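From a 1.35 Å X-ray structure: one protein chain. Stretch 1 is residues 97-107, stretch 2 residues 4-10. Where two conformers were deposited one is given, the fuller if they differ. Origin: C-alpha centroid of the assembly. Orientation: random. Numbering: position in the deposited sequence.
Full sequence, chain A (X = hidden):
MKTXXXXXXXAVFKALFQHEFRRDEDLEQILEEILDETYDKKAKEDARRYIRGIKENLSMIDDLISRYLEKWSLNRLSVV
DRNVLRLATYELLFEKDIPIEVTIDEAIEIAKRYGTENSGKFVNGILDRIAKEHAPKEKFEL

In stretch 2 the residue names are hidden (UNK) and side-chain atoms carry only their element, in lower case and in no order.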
ATOM      1  N   ASP A  97      -1.556  15.216   0.316  1.00 31.61           N
ATOM      2  CA  ASP A  97      -1.810  15.641   1.704  1.00 29.43           C
ATOM      3  C   ASP A  97      -1.033  14.759   2.677  1.00 29.19           C
ATOM      4  O   ASP A  97      -0.840  15.129   3.831  1.00 37.14           O
ATOM      5  CB  ASP A  97      -3.296  15.602   2.092  1.00 32.75           C
ATOM      6  CG  ASP A  97      -3.716  14.262   2.668  1.00 45.31           C
ATOM      7  OD1 ASP A  97      -3.584  14.077   3.898  1.00 52.40           O
ATOM      8  OD2 ASP A  97      -4.160  13.388   1.894  1.00 41.67           O
ATOM      9  N   ILE A  98      -0.590  13.596   2.205  0.50 28.01           N
ATOM     10  CA  ILE A  98       0.178  12.683   3.051  0.50 25.75           C
ATOM     11  C   ILE A  98       1.661  12.888   2.777  0.50 21.29           C
ATOM     12  O   ILE A  98       2.127  12.679   1.660  0.50 22.89           O
ATOM     13  CB  ILE A  98      -0.170  11.199   2.766  0.50 26.55           C
ATOM     14  CG1 ILE A  98      -1.679  10.977   2.889  0.50 27.26           C
ATOM     15  CG2 ILE A  98       0.573  10.289   3.749  0.50 26.95           C
ATOM     16  CD1 ILE A  98      -2.248  11.280   4.262  0.50 23.94           C
ATOM     17  N   PRO A  99       2.421  13.329   3.791  1.00 20.36           N
ATOM     18  CA  PRO A  99       3.852  13.537   3.581  1.00 24.09           C
ATOM     19  C   PRO A  99       4.555  12.249   3.182  1.00 18.20           C
ATOM     20  O   PRO A  99       4.187  11.140   3.636  1.00 20.76           O
ATOM     21  CB  PRO A  99       4.337  14.086   4.926  1.00 24.04           C
ATOM     22  CG  PRO A  99       3.308  13.624   5.897  1.00 39.87           C
ATOM     23  CD  PRO A  99       2.014  13.722   5.151  1.00 28.37           C
ATOM     24  N   ILE A 100       5.567  12.388   2.343  1.00 19.76           N
ATOM     25  CA  ILE A 100       6.338  11.248   1.885  1.00 20.22           C
ATOM     26  C   ILE A 100       6.822  10.421   3.073  1.00 19.79           C
ATOM     27  O   ILE A 100       6.706   9.195   3.073  1.00 19.74           O
ATOM     28  CB  ILE A 100       7.556  11.716   1.071  1.00 25.36           C
ATOM     29  CG1 ILE A 100       7.083  12.439  -0.187  1.00 22.63           C
ATOM     30  CG2 ILE A 100       8.455  10.540   0.733  1.00 25.75           C
ATOM     31  CD1 ILE A 100       8.197  13.223  -0.877  1.00 35.62           C
ATOM     32  N   GLU A 101       7.364  11.082   4.087  1.00 21.44           N
ATOM     33  CA  GLU A 101       7.881  10.400   5.266  1.00 20.76           C
ATOM     34  C   GLU A 101       6.821   9.548   5.959  1.00 20.73           C
ATOM     35  O   GLU A 101       7.132   8.465   6.469  1.00 20.33           O
ATOM     36  CB  GLU A 101       8.453  11.433   6.243  1.00 23.95           C
ATOM     37  CG  GLU A 101       9.035  10.843   7.516  1.00 37.48           C
ATOM     38  CD  GLU A 101       9.753  11.890   8.361  1.00 47.01           C
ATOM     39  OE1 GLU A 101      10.805  12.396   7.914  1.00 49.61           O
ATOM     40  OE2 GLU A 101       9.263  12.207   9.467  1.00 47.17           O
ATOM     41  N   VAL A 102       5.579  10.014   6.001  1.00 18.16           N
ATOM     42  CA  VAL A 102       4.517   9.240   6.636  1.00 21.45           C
ATOM     43  C   VAL A 102       4.216   7.977   5.819  1.00 18.79           C
ATOM     44  O   VAL A 102       4.097   6.866   6.364  1.00 18.82           O
ATOM     45  CB  VAL A 102       3.229  10.084   6.801  1.00 23.41           C
ATOM     46  CG1 VAL A 102       2.068   9.211   7.191  1.00 24.09           C
ATOM     47  CG2 VAL A 102       3.444  11.141   7.874  1.00 22.98           C
ATOM     48  N   THR A 103       4.108   8.119   4.510  1.00 16.60           N
ATOM     49  CA  THR A 103       3.840   6.974   3.656  1.00 16.71           C
ATOM     50  C   THR A 103       4.949   5.956   3.823  1.00 17.38           C
ATOM     51  O   THR A 103       4.689   4.761   4.021  1.00 16.74           O
ATOM     52  CB  THR A 103       3.758   7.400   2.188  1.00 17.52           C
ATOM     53  OG1 THR A 103       2.590   8.211   2.016  1.00 18.40           O
ATOM     54  CG2 THR A 103       3.677   6.173   1.264  1.00 17.93           C
ATOM     55  N   ILE A 104       6.197   6.390   3.769  1.00 16.34           N
ATOM     56  CA  ILE A 104       7.294   5.441   3.865  1.00 18.81           C
ATOM     57  C   ILE A 104       7.401   4.804   5.251  1.00 17.10           C
ATOM     58  O   ILE A 104       7.498   3.577   5.370  1.00 16.35           O
ATOM     59  CB  ILE A 104       8.628   6.115   3.441  1.00 15.06           C
ATOM     60  CG1 ILE A 104       8.527   6.550   1.972  1.00 19.21           C
ATOM     61  CG2 ILE A 104       9.794   5.166   3.659  1.00 17.56           C
ATOM     62  CD1 ILE A 104       9.767   7.257   1.461  1.00 26.53           C
ATOM     63  N   ASP A 105       7.355   5.608   6.301  1.00 16.19           N
ATOM     64  CA  ASP A 105       7.460   5.074   7.649  1.00 16.18           C
ATOM     65  C   ASP A 105       6.348   4.069   7.957  1.00 16.59           C
ATOM     66  O   ASP A 105       6.589   3.017   8.546  1.00 17.04           O
ATOM     67  CB  ASP A 105       7.419   6.203   8.697  1.00 18.58           C
ATOM     68  CG  ASP A 105       8.693   7.034   8.732  1.00 21.71           C
ATOM     69  OD1 ASP A 105       8.732   8.008   9.519  1.00 23.94           O
ATOM     70  OD2 ASP A 105       9.646   6.728   7.987  1.00 22.42           O
ATOM     71  N   GLU A 106       5.118   4.380   7.572  0.50 16.69           N
ATOM     72  CA  GLU A 106       4.008   3.470   7.845  0.50 16.86           C
ATOM     73  C   GLU A 106       4.099   2.194   7.027  0.50 21.99           C
ATOM     74  O   GLU A 106       3.748   1.115   7.501  0.50 18.01           O
ATOM     75  CB  GLU A 106       2.673   4.153   7.564  0.50 24.21           C
ATOM     76  CG  GLU A 106       2.343   5.265   8.523  0.50 25.57           C
ATOM     77  CD  GLU A 106       2.513   4.841   9.959  0.50 26.53           C
ATOM     78  OE1 GLU A 106       2.049   3.740  10.309  0.50 21.96           O
ATOM     79  OE2 GLU A 106       3.104   5.607  10.742  0.50 22.74           O
ATOM     80  N   ALA A 107       4.580   2.314   5.800  1.00 15.38           N
ATOM     81  CA  ALA A 107       4.696   1.151   4.920  1.00 16.02           C
ATOM     82  C   ALA A 107       5.744   0.214   5.544  1.00 16.75           C
ATOM     83  O   ALA A 107       5.560  -1.004   5.586  1.00 17.11           O
ATOM     84  CB  ALA A 107       5.141   1.582   3.539  1.00 16.86           C
ATOM     85  N   UNK A   4      -8.187   5.492  13.283  1.00 24.75           N
ATOM     86  CA  UNK A   4      -6.896   6.032  12.852  1.00 23.36           C
ATOM     87  C   UNK A   4      -6.485   5.641  11.432  1.00 19.57           C
ATOM     88  O   UNK A   4      -6.877   4.583  10.910  1.00 21.95           O
ATOM     89  c   UNK A   4      -6.579   4.302  14.453  1.00 36.71           C
ATOM     90  c   UNK A   4      -5.919   5.531  13.923  1.00 26.87           C
ATOM     91  c   UNK A   4      -8.048   4.636  14.473  1.00 28.04           C
ATOM     92  N   UNK A   5      -5.695   6.513  10.824  1.00 20.96           N
ATOM     93  CA  UNK A   5      -5.187   6.294   9.478  1.00 22.30           C
ATOM     94  C   UNK A   5      -4.486   4.942   9.389  1.00 20.40           C
ATOM     95  O   UNK A   5      -4.624   4.235   8.395  1.00 19.63           O
ATOM     96  c   UNK A   5      -3.405   7.135   7.821  1.00 23.40           C
ATOM     97  c   UNK A   5      -4.202   7.401   9.102  1.00 22.69           C
ATOM     98  c   UNK A   5      -1.199   9.465   9.266  1.00 37.86           C
ATOM     99  n   UNK A   5      -1.378   8.391   8.500  1.00 30.39           N
ATOM    100  n   UNK A   5      -0.215   9.490  10.154  1.00 41.47           N
ATOM    101  n   UNK A   5      -2.005  10.515   9.147  1.00 41.46           N
ATOM    102  c   UNK A   5      -2.432   8.271   7.496  1.00 26.41           C
ATOM    103  N   UNK A   6      -3.722   4.579  10.415  1.00 19.91           N
ATOM    104  CA  UNK A   6      -3.022   3.308  10.385  1.00 18.36           C
ATOM    105  C   UNK A   6      -3.942   2.120  10.248  1.00 19.30           C
ATOM    106  O   UNK A   6      -3.594   1.152   9.562  1.00 17.81           O
ATOM    107  n   UNK A   6       0.499   5.851  14.247  1.00 29.42           N
ATOM    108  n   UNK A   6       2.672   5.872  13.497  1.00 36.84           N
ATOM    109  c   UNK A   6      -0.002   3.451  12.802  1.00 22.14           C
ATOM    110  c   UNK A   6      -2.172   3.124  11.640  1.00 18.95           C
ATOM    111  n   UNK A   6       1.264   4.174  12.853  1.00 23.68           N
ATOM    112  c   UNK A   6      -0.848   3.850  11.607  1.00 25.97           C
ATOM    113  c   UNK A   6       1.473   5.302  13.528  1.00 28.58           C
ATOM    114  N   UNK A   7      -5.095   2.157  10.909  1.00 19.34           N
ATOM    115  CA  UNK A   7      -6.033   1.045  10.833  1.00 17.63           C
ATOM    116  C   UNK A   7      -6.757   1.033   9.484  1.00 18.29           C
ATOM    117  O   UNK A   7      -7.001  -0.033   8.916  1.00 17.24           O
ATOM    118  n   UNK A   7      -9.200  -1.656  13.593  1.00 30.59           N
ATOM    119  c   UNK A   7     -10.512  -1.798  13.424  1.00 24.09           C
ATOM    120  c   UNK A   7      -7.883  -0.168  12.140  1.00 23.80           C
ATOM    121  c   UNK A   7      -7.033   1.092  12.010  1.00 20.53           C
ATOM    122  n   UNK A   7     -11.281  -0.734  13.247  1.00 27.17           N
ATOM    123  n   UNK A   7     -11.060  -3.007  13.465  1.00 26.37           N
ATOM    124  c   UNK A   7      -8.484  -0.382  13.544  1.00 25.06           C
ATOM    125  N   UNK A   8      -7.096   2.212   8.982  1.00 17.27           N
ATOM    126  CA  UNK A   8      -7.738   2.328   7.676  1.00 16.60           C
ATOM    127  C   UNK A   8      -6.779   1.708   6.646  1.00 17.06           C
ATOM    128  O   UNK A   8      -7.188   0.859   5.848  1.00 16.69           O
ATOM    129  c   UNK A   8      -7.978   3.813   7.356  1.00 16.45           C
ATOM    130  c   UNK A   8      -6.332   5.395   4.876  1.00 20.09           C
ATOM    131  s   UNK A   8      -7.438   3.998   4.564  1.00 18.03           S
ATOM    132  c   UNK A   8      -8.562   4.135   5.974  1.00 18.51           C
ATOM    133  N   UNK A   9      -5.508   2.114   6.676  1.00 15.83           N
ATOM    134  CA  UNK A   9      -4.536   1.608   5.719  1.00 15.46           C
ATOM    135  C   UNK A   9      -4.311   0.113   5.862  1.00 15.60           C
ATOM    136  O   UNK A   9      -4.106  -0.578   4.853  1.00 15.70           O
ATOM    137  c   UNK A   9      -3.197   2.340   5.841  1.00 14.30           C
ATOM    138  n   UNK A   9      -0.503   6.123   5.815  1.00 20.18           N
ATOM    139  n   UNK A   9      -0.588   4.271   7.155  1.00 19.41           N
ATOM    140  n   UNK A   9      -0.812   4.068   4.869  1.00 18.59           N
ATOM    141  c   UNK A   9      -0.885   2.610   4.887  1.00 17.75           C
ATOM    142  c   UNK A   9      -2.270   2.053   4.677  1.00 17.94           C
ATOM    143  c   UNK A   9      -0.660   4.819   5.950  1.00 19.93           C
ATOM    144  N   UNK A  10      -4.340  -0.392   7.093  0.50 14.86           N
ATOM    145  CA  UNK A  10      -4.157  -1.825   7.298  0.50 16.13           C
ATOM    146  C   UNK A  10      -5.308  -2.613   6.682  0.50 16.97           C
ATOM    147  O   UNK A  10      -5.112  -3.731   6.220  0.50 17.18           O
ATOM    148  c   UNK A  10      -2.646  -2.170   9.416  0.50 16.80           C
ATOM    149  c   UNK A  10      -1.733  -3.228   8.764  0.50 16.31           C
ATOM    150  c   UNK A  10      -4.042  -2.171   8.786  0.50 19.26           C
ATOM    151  c   UNK A  10      -2.815  -2.422  10.908  0.50 20.81           C
TER

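Position 4 carries three side-chain carbons and no other element. One of them lies bonded to the backbone N, so the chain closes into a five-membered ring, which is out of reach of stretch 1. That closure alone identifies Pro4. The residue occupies the N-cap position, and its O accepts the bond from the backbone N of position 8 at 3.1 Å, an i to i+4 link that opens the helix.

Position 5 has seven side-chain atoms: three carbons in line, a nitrogen, then a carbon bonded to two further nitrogens. The third carbon lies near Ile98 CD1 and a terminal nitrogen near Val102 CG1. The planar group of three nitrogens round one carbon is a guanidinium, so this is Arg5. CA-to-CB points toward stretch 1, and the chain runs out extended through chi1 and chi2 (both t) before turning at chi3 (p). Arg5 CD comes 4.4 Å from Ile98 CD1, and Arg5 NH1 is 3.8 Å from Val102 CG1. That methyl sits over one face of the guanidinium, where no N-H points, so the contact is packing rather than hydrogen bonding.

Position 6 repeats the inventory of three carbons, a nitrogen and a carbon bearing two nitrogens, with the in-chain nitrogen 2.7 Å from OE1 of Glu106. It is Arg6. CA-to-CB points sideways, but the side chain, with chi1 m and chi2 and chi3 both t, brings its end nearer. The bond from NE to Glu106 OE1 is weak, with an N-H...O angle of 122°, although the short separation also makes it a salt bridge.

Position 7 shows the same seven atoms and the same terminal group, out of reach of stretch 1, hence Arg7. Its NH1 and NH2 are hydrogen-bonded elsewhere in the structure.

Position 8 has two carbons, a sulfur and a final carbon, unbranched and out of reach of stretch 1. A thioether inside a linear chain means Met8.

Position 9 again has three carbons, an in-chain nitrogen and a carbon bearing two more nitrogens. One terminal nitrogen lies near Glu106 CB and the other near Val102 CG1. The atom inventory makes it Arg9. CA-to-CB points toward stretch 1. Arg9 NH1 lies 3.3 Å from Glu106 CB, which covers one face of the guanidinium, while Arg9 NH2 is 4.2 Å from Val102 CG1. The residue is buried, and NE and NH2 find hydrogen bonds elsewhere in the structure.

Position 10 has four carbons forked at the second, and makes no contact with stretch 1; the fork gives Leu10.

The contact joins two helices whose axes cross at -61° and approach to 11.7 Å, a spacing that long side chains bridge. Glu106 is central, with 93 Å² covered out of 303 Å² summed over both sides. Its carboxylate pairs with Arg6, while the charge of Arg9 remains near but beyond a salt bridge, Arg9 NH1 to Glu106 OE1 being 4.1 Å. Val102, one turn earlier, packs against Arg5 and Arg9. Arg5 and Arg9, four residues apart, thus lay their guanidinium groups against aliphatic carbons of Val102 and Glu106, and the single ionic pair belongs to Arg6.

Stretch 2 4-10: PRRRMRL
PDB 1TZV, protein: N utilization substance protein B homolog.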